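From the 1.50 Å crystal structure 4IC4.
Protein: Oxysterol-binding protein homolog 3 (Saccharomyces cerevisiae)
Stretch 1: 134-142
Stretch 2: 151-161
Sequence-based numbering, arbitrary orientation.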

ATOM      1  N   ASP A 134      -1.870  -6.700  17.641  1.00 16.46           N
ATOM      2  CA  ASP A 134      -2.414  -5.529  18.318  1.00 16.53           C
ATOM      3  C   ASP A 134      -3.673  -5.014  17.630  1.00 16.22           C
ATOM      4  O   ASP A 134      -4.513  -4.378  18.265  1.00 17.47           O
ATOM      5  CB  ASP A 134      -1.371  -4.410  18.376  1.00 18.29           C
ATOM      6  CG  ASP A 134      -0.855  -4.023  17.005  1.00 19.06           C
ATOM      7  OD1 ASP A 134      -0.894  -2.821  16.672  1.00 21.24           O
ATOM      8  OD2 ASP A 134      -0.408  -4.923  16.263  1.00 20.25           O
ATOM      9  N   MET A 135      -3.804  -5.281  16.333  1.00 13.81           N
ATOM     10  CA  MET A 135      -4.979  -4.845  15.585  1.00 13.15           C
ATOM     11  C   MET A 135      -5.838  -6.029  15.165  1.00 11.82           C
ATOM     12  O   MET A 135      -6.808  -5.879  14.420  1.00 12.95           O
ATOM     13  CB  MET A 135      -4.559  -4.024  14.364  1.00 13.32           C
ATOM     14  CG  MET A 135      -3.953  -2.677  14.742  1.00 15.55           C
ATOM     15  SD  MET A 135      -3.647  -1.602  13.329  1.00 19.18           S
ATOM     16  CE  MET A 135      -2.046  -2.179  12.833  1.00 18.47           C
ATOM     17  N   GLY A 136      -5.458  -7.211  15.638  1.00 11.72           N
ATOM     18  CA  GLY A 136      -6.203  -8.420  15.348  1.00 11.96           C
ATOM     19  C   GLY A 136      -6.226  -8.924  13.921  1.00 10.98           C
ATOM     20  O   GLY A 136      -7.128  -9.681  13.559  1.00 11.82           O
ATOM     21  N   PHE A 137      -5.254  -8.535  13.100  1.00  9.82           N
ATOM     22  CA  PHE A 137      -5.269  -9.014  11.726  1.00 10.58           C
ATOM     23  C   PHE A 137      -3.930  -9.526  11.238  1.00  9.76           C
ATOM     24  O   PHE A 137      -2.887  -9.294  11.849  1.00 10.16           O
ATOM     25  CB  PHE A 137      -5.771  -7.914  10.774  1.00 11.18           C
ATOM     26  CG  PHE A 137      -4.734  -6.866  10.431  1.00 12.44           C
ATOM     27  CD1 PHE A 137      -3.777  -7.105   9.446  1.00 13.42           C
ATOM     28  CD2 PHE A 137      -4.735  -5.630  11.074  1.00 12.50           C
ATOM     29  CE1 PHE A 137      -2.838  -6.127   9.103  1.00 14.05           C
ATOM     30  CE2 PHE A 137      -3.803  -4.646  10.741  1.00 12.77           C
ATOM     31  CZ  PHE A 137      -2.852  -4.892   9.753  1.00 11.71           C
ATOM     32  N   ARG A 138      -3.979 -10.254  10.133  1.00 10.41           N
ATOM     33  CA  ARG A 138      -2.774 -10.758   9.506  1.00 10.30           C
ATOM     34  C   ARG A 138      -2.980 -10.546   8.021  1.00 11.66           C
ATOM     35  O   ARG A 138      -4.105 -10.599   7.519  1.00 13.67           O
ATOM     36  CB  ARG A 138      -2.553 -12.237   9.806  1.00 11.31           C
ATOM     37  CG  ARG A 138      -3.580 -13.165   9.201  1.00 10.83           C
ATOM     38  CD  ARG A 138      -3.290 -14.592   9.611  1.00 12.98           C
ATOM     39  NE  ARG A 138      -4.190 -15.542   8.972  1.00 14.78           N
ATOM     40  CZ  ARG A 138      -4.264 -16.826   9.302  1.00 18.66           C
ATOM     41  NH1 ARG A 138      -3.490 -17.305  10.266  1.00 17.77           N
ATOM     42  NH2 ARG A 138      -5.106 -17.628   8.666  1.00 20.91           N
ATOM     43  N   LEU A 139      -1.886 -10.303   7.321  1.00  9.20           N
ATOM     44  CA  LEU A 139      -1.950 -10.062   5.899  1.00  9.91           C
ATOM     45  C   LEU A 139      -0.850 -10.827   5.189  1.00  8.25           C
ATOM     46  O   LEU A 139       0.240 -11.008   5.732  1.00  7.64           O
ATOM     47  CB  LEU A 139      -1.790  -8.557   5.650  1.00 12.95           C
ATOM     48  CG  LEU A 139      -1.540  -7.975   4.258  1.00 12.42           C
ATOM     49  CD1 LEU A 139      -1.867  -6.482   4.290  1.00 12.69           C
ATOM     50  CD2 LEU A 139      -0.094  -8.196   3.829  1.00 11.37           C
ATOM     51  N   ILE A 140      -1.158 -11.318   3.995  1.00  8.42           N
ATOM     52  CA  ILE A 140      -0.157 -11.978   3.173  1.00  8.34           C
ATOM     53  C   ILE A 140      -0.293 -11.371   1.776  1.00  6.58           C
ATOM     54  O   ILE A 140      -1.398 -11.075   1.320  1.00  7.80           O
ATOM     55  CB  ILE A 140      -0.332 -13.521   3.110  1.00  7.99           C
ATOM     56  CG1 ILE A 140       0.760 -14.119   2.216  1.00  8.42           C
ATOM     57  CG2 ILE A 140      -1.700 -13.890   2.565  1.00  9.94           C
ATOM     58  CD1 ILE A 140       2.177 -13.832   2.683  1.00  8.71           C
ATOM     59  N   SER A 141       0.837 -11.145   1.118  1.00  7.35           N
ATOM     60  CA  SER A 141       0.839 -10.577  -0.219  1.00  6.74           C
ATOM     61  C   SER A 141       1.927 -11.237  -1.055  1.00  6.72           C
ATOM     62  O   SER A 141       2.905 -11.766  -0.519  1.00  7.74           O
ATOM     63  CB  SER A 141       1.061  -9.062  -0.158  1.00  7.76           C
ATOM     64  OG  SER A 141       2.321  -8.726   0.401  1.00  7.71           O
ATOM     65  N   GLU A 142       1.753 -11.198  -2.369  1.00  6.67           N
ATOM     66  CA  GLU A 142       2.706 -11.811  -3.282  1.00  7.44           C
ATOM     67  C   GLU A 142       2.656 -11.121  -4.640  1.00  8.07           C
ATOM     68  O   GLU A 142       1.591 -10.697  -5.088  1.00  8.42           O
ATOM     69  CB  GLU A 142       2.359 -13.302  -3.432  1.00  8.57           C
ATOM     70  CG  GLU A 142       3.263 -14.100  -4.360  1.00  9.04           C
ATOM     71  CD  GLU A 142       3.025 -15.610  -4.277  1.00  9.70           C
ATOM     72  OE1 GLU A 142       1.875 -16.035  -4.038  1.00 10.50           O
ATOM     73  OE2 GLU A 142       3.994 -16.376  -4.467  1.00 10.38           O
ATOM     74  N   PHE A 151       0.037  -7.398  -8.021  1.00  7.82           N
ATOM     75  CA  PHE A 151       0.254  -7.768  -6.630  1.00  8.47           C
ATOM     76  C   PHE A 151      -1.062  -8.226  -6.011  1.00  8.80           C
ATOM     77  O   PHE A 151      -2.104  -7.585  -6.189  1.00  8.83           O
ATOM     78  CB  PHE A 151       0.810  -6.565  -5.865  1.00  7.89           C
ATOM     79  CG  PHE A 151       2.010  -5.942  -6.515  1.00  8.26           C
ATOM     80  CD1 PHE A 151       3.258  -6.553  -6.436  1.00  9.08           C
ATOM     81  CD2 PHE A 151       1.890  -4.754  -7.228  1.00  9.73           C
ATOM     82  CE1 PHE A 151       4.375  -5.989  -7.060  1.00  9.88           C
ATOM     83  CE2 PHE A 151       3.004  -4.180  -7.858  1.00 10.45           C
ATOM     84  CZ  PHE A 151       4.247  -4.801  -7.771  1.00  9.03           C
ATOM     85  N   ALA A 152      -1.016  -9.340  -5.288  1.00  7.48           N
ATOM     86  CA  ALA A 152      -2.210  -9.883  -4.650  1.00  8.18           C
ATOM     87  C   ALA A 152      -2.093  -9.773  -3.141  1.00  8.44           C
ATOM     88  O   ALA A 152      -1.028 -10.039  -2.574  1.00  8.24           O
ATOM     89  CB  ALA A 152      -2.406 -11.339  -5.062  1.00  8.25           C
ATOM     90  N   PHE A 153      -3.190  -9.376  -2.501  1.00  7.53           N
ATOM     91  CA  PHE A 153      -3.239  -9.199  -1.050  1.00  8.17           C
ATOM     92  C   PHE A 153      -4.460  -9.864  -0.437  1.00  9.24           C
ATOM     93  O   PHE A 153      -5.544  -9.853  -1.020  1.00  8.99           O
ATOM     94  CB  PHE A 153      -3.314  -7.710  -0.686  1.00  8.59           C
ATOM     95  CG  PHE A 153      -2.096  -6.923  -1.059  1.00  9.23           C
ATOM     96  CD1 PHE A 153      -1.136  -6.601  -0.102  1.00 12.50           C
ATOM     97  CD2 PHE A 153      -1.897  -6.517  -2.373  1.00 10.72           C
ATOM     98  CE1 PHE A 153       0.009  -5.887  -0.457  1.00 12.26           C
ATOM     99  CE2 PHE A 153      -0.757  -5.805  -2.734  1.00 13.29           C
ATOM    100  CZ  PHE A 153       0.196  -5.493  -1.772  1.00 12.88           C
ATOM    101  N   PHE A 154      -4.275 -10.435   0.746  1.00  8.20           N
ATOM    102  CA  PHE A 154      -5.367 -11.049   1.488  1.00  9.09           C
ATOM    103  C   PHE A 154      -5.143 -10.737   2.960  1.00  8.73           C
ATOM    104  O   PHE A 154      -4.176 -11.207   3.557  1.00  9.44           O
ATOM    105  CB  PHE A 154      -5.411 -12.564   1.281  1.00 10.34           C
ATOM    106  CG  PHE A 154      -6.573 -13.236   1.971  1.00 10.92           C
ATOM    107  CD1 PHE A 154      -7.867 -12.742   1.817  1.00 11.68           C
ATOM    108  CD2 PHE A 154      -6.377 -14.365   2.757  1.00 13.36           C
ATOM    109  CE1 PHE A 154      -8.951 -13.368   2.440  1.00 13.74           C
ATOM    110  CE2 PHE A 154      -7.453 -15.001   3.382  1.00 14.03           C
ATOM    111  CZ  PHE A 154      -8.742 -14.499   3.221  1.00 13.79           C
ATOM    112  N   ALA A 155      -6.030  -9.926   3.530  1.00  8.14           N
ATOM    113  CA  ALA A 155      -5.941  -9.536   4.937  1.00  8.42           C
ATOM    114  C   ALA A 155      -7.119 -10.156   5.672  1.00 10.15           C
ATOM    115  O   ALA A 155      -8.243 -10.130   5.169  1.00  9.74           O
ATOM    116  CB  ALA A 155      -5.980  -8.015   5.065  1.00  9.65           C
ATOM    117  N   GLU A 156      -6.857 -10.709   6.854  1.00 11.05           N
ATOM    118  CA  GLU A 156      -7.900 -11.354   7.647  1.00 10.40           C
ATOM    119  C   GLU A 156      -7.910 -10.933   9.103  1.00 11.41           C
ATOM    120  O   GLU A 156      -6.857 -10.815   9.733  1.00 10.59           O
ATOM    121  CB  GLU A 156      -7.735 -12.870   7.643  1.00 12.82           C
ATOM    122  CG  GLU A 156      -7.470 -13.512   6.319  1.00 16.82           C
ATOM    123  CD  GLU A 156      -7.174 -14.986   6.486  1.00 19.11           C
ATOM    124  OE1 GLU A 156      -8.129 -15.764   6.700  1.00 19.60           O
ATOM    125  OE2 GLU A 156      -5.985 -15.360   6.427  1.00 21.02           O
ATOM    126  N   HIS A 157      -9.122 -10.766   9.621  1.00 10.56           N
ATOM    127  CA  HIS A 157      -9.396 -10.399  11.005  1.00 10.79           C
ATOM    128  C   HIS A 157     -10.538 -11.340  11.379  1.00 11.86           C
ATOM    129  O   HIS A 157     -11.163 -11.935  10.500  1.00 11.31           O
ATOM    130  CB  HIS A 157      -9.855  -8.938  11.064  1.00 10.65           C
ATOM    131  CG  HIS A 157     -10.145  -8.433  12.446  1.00 10.46           C
ATOM    132  ND1 HIS A 157     -11.317  -8.716  13.114  1.00 11.50           N
ATOM    133  CD2 HIS A 157      -9.433  -7.620  13.263  1.00 11.29           C
ATOM    134  CE1 HIS A 157     -11.316  -8.097  14.282  1.00 12.40           C
ATOM    135  NE2 HIS A 157     -10.185  -7.424  14.396  1.00 12.76           N
ATOM    136  N   LEU A 158     -10.806 -11.500  12.667  1.00 13.02           N
ATOM    137  CA  LEU A 158     -11.897 -12.373  13.079  1.00 14.29           C
ATOM    138  C   LEU A 158     -13.235 -11.904  12.510  1.00 13.84           C
ATOM    139  O   LEU A 158     -14.097 -12.721  12.170  1.00 14.68           O
ATOM    140  CB  LEU A 158     -12.000 -12.412  14.608  1.00 14.76           C
ATOM    141  CG  LEU A 158     -13.226 -13.132  15.182  1.00 19.53           C
ATOM    142  CD1 LEU A 158     -13.119 -14.617  14.897  1.00 20.91           C
ATOM    143  CD2 LEU A 158     -13.318 -12.888  16.679  1.00 22.11           C
ATOM    144  N   ASP A 159     -13.397 -10.590  12.376  1.00 11.61           N
ATOM    145  CA  ASP A 159     -14.668 -10.037  11.915  1.00 11.56           C
ATOM    146  C   ASP A 159     -14.746  -9.493  10.492  1.00 10.24           C
ATOM    147  O   ASP A 159     -15.803  -9.035  10.063  1.00 11.30           O
ATOM    148  CB  ASP A 159     -15.124  -8.957  12.898  1.00 12.85           C
ATOM    149  CG  ASP A 159     -15.116  -9.440  14.337  1.00 13.92           C
ATOM    150  OD1 ASP A 159     -15.583 -10.571  14.583  1.00 16.68           O
ATOM    151  OD2 ASP A 159     -14.642  -8.692  15.215  1.00 17.05           O
ATOM    152  N   TRP A 160     -13.641  -9.535   9.759  1.00  9.55           N
ATOM    153  CA  TRP A 160     -13.635  -9.040   8.386  1.00 10.20           C
ATOM    154  C   TRP A 160     -12.410  -9.537   7.652  1.00  9.86           C
ATOM    155  O   TRP A 160     -11.440  -9.983   8.259  1.00  9.62           O
ATOM    156  CB  TRP A 160     -13.644  -7.500   8.343  1.00 10.05           C
ATOM    157  CG  TRP A 160     -12.543  -6.836   9.149  1.00 10.42           C
ATOM    158  CD1 TRP A 160     -12.657  -6.311  10.405  1.00 10.00           C
ATOM    159  CD2 TRP A 160     -11.172  -6.651   8.761  1.00  9.85           C
ATOM    160  NE1 TRP A 160     -11.445  -5.811  10.824  1.00 10.92           N
ATOM    161  CE2 TRP A 160     -10.516  -6.008   9.836  1.00  9.80           C
ATOM    162  CE3 TRP A 160     -10.434  -6.968   7.611  1.00  9.94           C
ATOM    163  CZ2 TRP A 160      -9.155  -5.676   9.799  1.00 10.44           C
ATOM    164  CZ3 TRP A 160      -9.074  -6.638   7.575  1.00 11.83           C
ATOM    165  CH2 TRP A 160      -8.453  -5.998   8.664  1.00 10.81           C
ATOM    166  N   GLU A 161     -12.473  -9.485   6.331  1.00 10.13           N
ATOM    167  CA  GLU A 161     -11.339  -9.878   5.513  1.00 11.08           C
ATOM    168  C   GLU A 161     -11.363  -9.004   4.277  1.00 10.18           C
ATOM    169  O   GLU A 161     -12.406  -8.460   3.907  1.00 10.33           O
ATOM    170  CB  GLU A 161     -11.398 -11.360   5.135  1.00 12.21           C
ATOM    171  CG  GLU A 161     -12.618 -11.777   4.343  1.00 14.41           C
ATOM    172  CD  GLU A 161     -12.544 -13.228   3.911  1.00 14.99           C
ATOM    173  OE1 GLU A 161     -12.305 -14.099   4.777  1.00 16.83           O
ATOM    174  OE2 GLU A 161     -12.725 -13.496   2.706  1.00 17.86           O
TER
HETATM  175  O   HOH W   1      -9.133 -10.778  14.931  1.00 14.42           O
HETATM  176  O   HOH W   2      -6.827 -18.171   6.012  1.00 26.20           O

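What joins the two backbones? The two strands run antiparallel, and three residue pairs each exchange two hydrogen bonds. Arg138 N donates to Glu156 O (3.0 Å) while Glu156 N donates to Arg138 O (2.8 Å). Ile140 N reaches Phe154 O at 3.1 Å, and Phe154 N reaches Ile140 O at 3.0 Å. Glu142 N to Ala152 O (3.0 Å) and Ala152 N to Glu142 O (2.9 Å) complete the ladder. Between these pairs the alpha carbons come close, and CA-H...O contacts fill in, such as Ser141 CA to Ala152 O at 3.1 Å.

Where does charge contribute? Arg138 and Glu156 lie opposite each other on the same face of the sheet, and the ends of both side chains come nearer the other strand. Their salt bridge places Arg138 NE 3.1 Å from Glu156 OE2, at the edge of the guanidinium, with a weak hydrogen bond from Arg138 NH2 to the same oxygen (3.3 Å). A water accepts from Arg138 NH2 and donates to Glu156 OE1. Long, charged side chains suit this partly exposed site.

Which apolar groups pack on the other face? Ala155 pairs with buried Leu139, Leu139 CB lying 4.3 Å from Ala155 CB. Ser141 CB lies over one face of the Phe153 ring, 3.3 Å from Phe153 CD1, while Leu139 CD2 meets the ring's edge. Ser141 OG is satisfied elsewhere in the structure. Further along, Phe137 CB packs 3.9 Å from Trp160 CH2.

How is the end near Gly136 fitted? Gly136 has positive phi, which favours glycine, and a CB there would clash with His157 NE2. Gly136 O sits 3.1 Å from His157 CD2, and a water bridges Gly136 O to Leu158 N. Asp159 N donates to His157 ND1 (2.9 Å), helping to hold the imidazole in place.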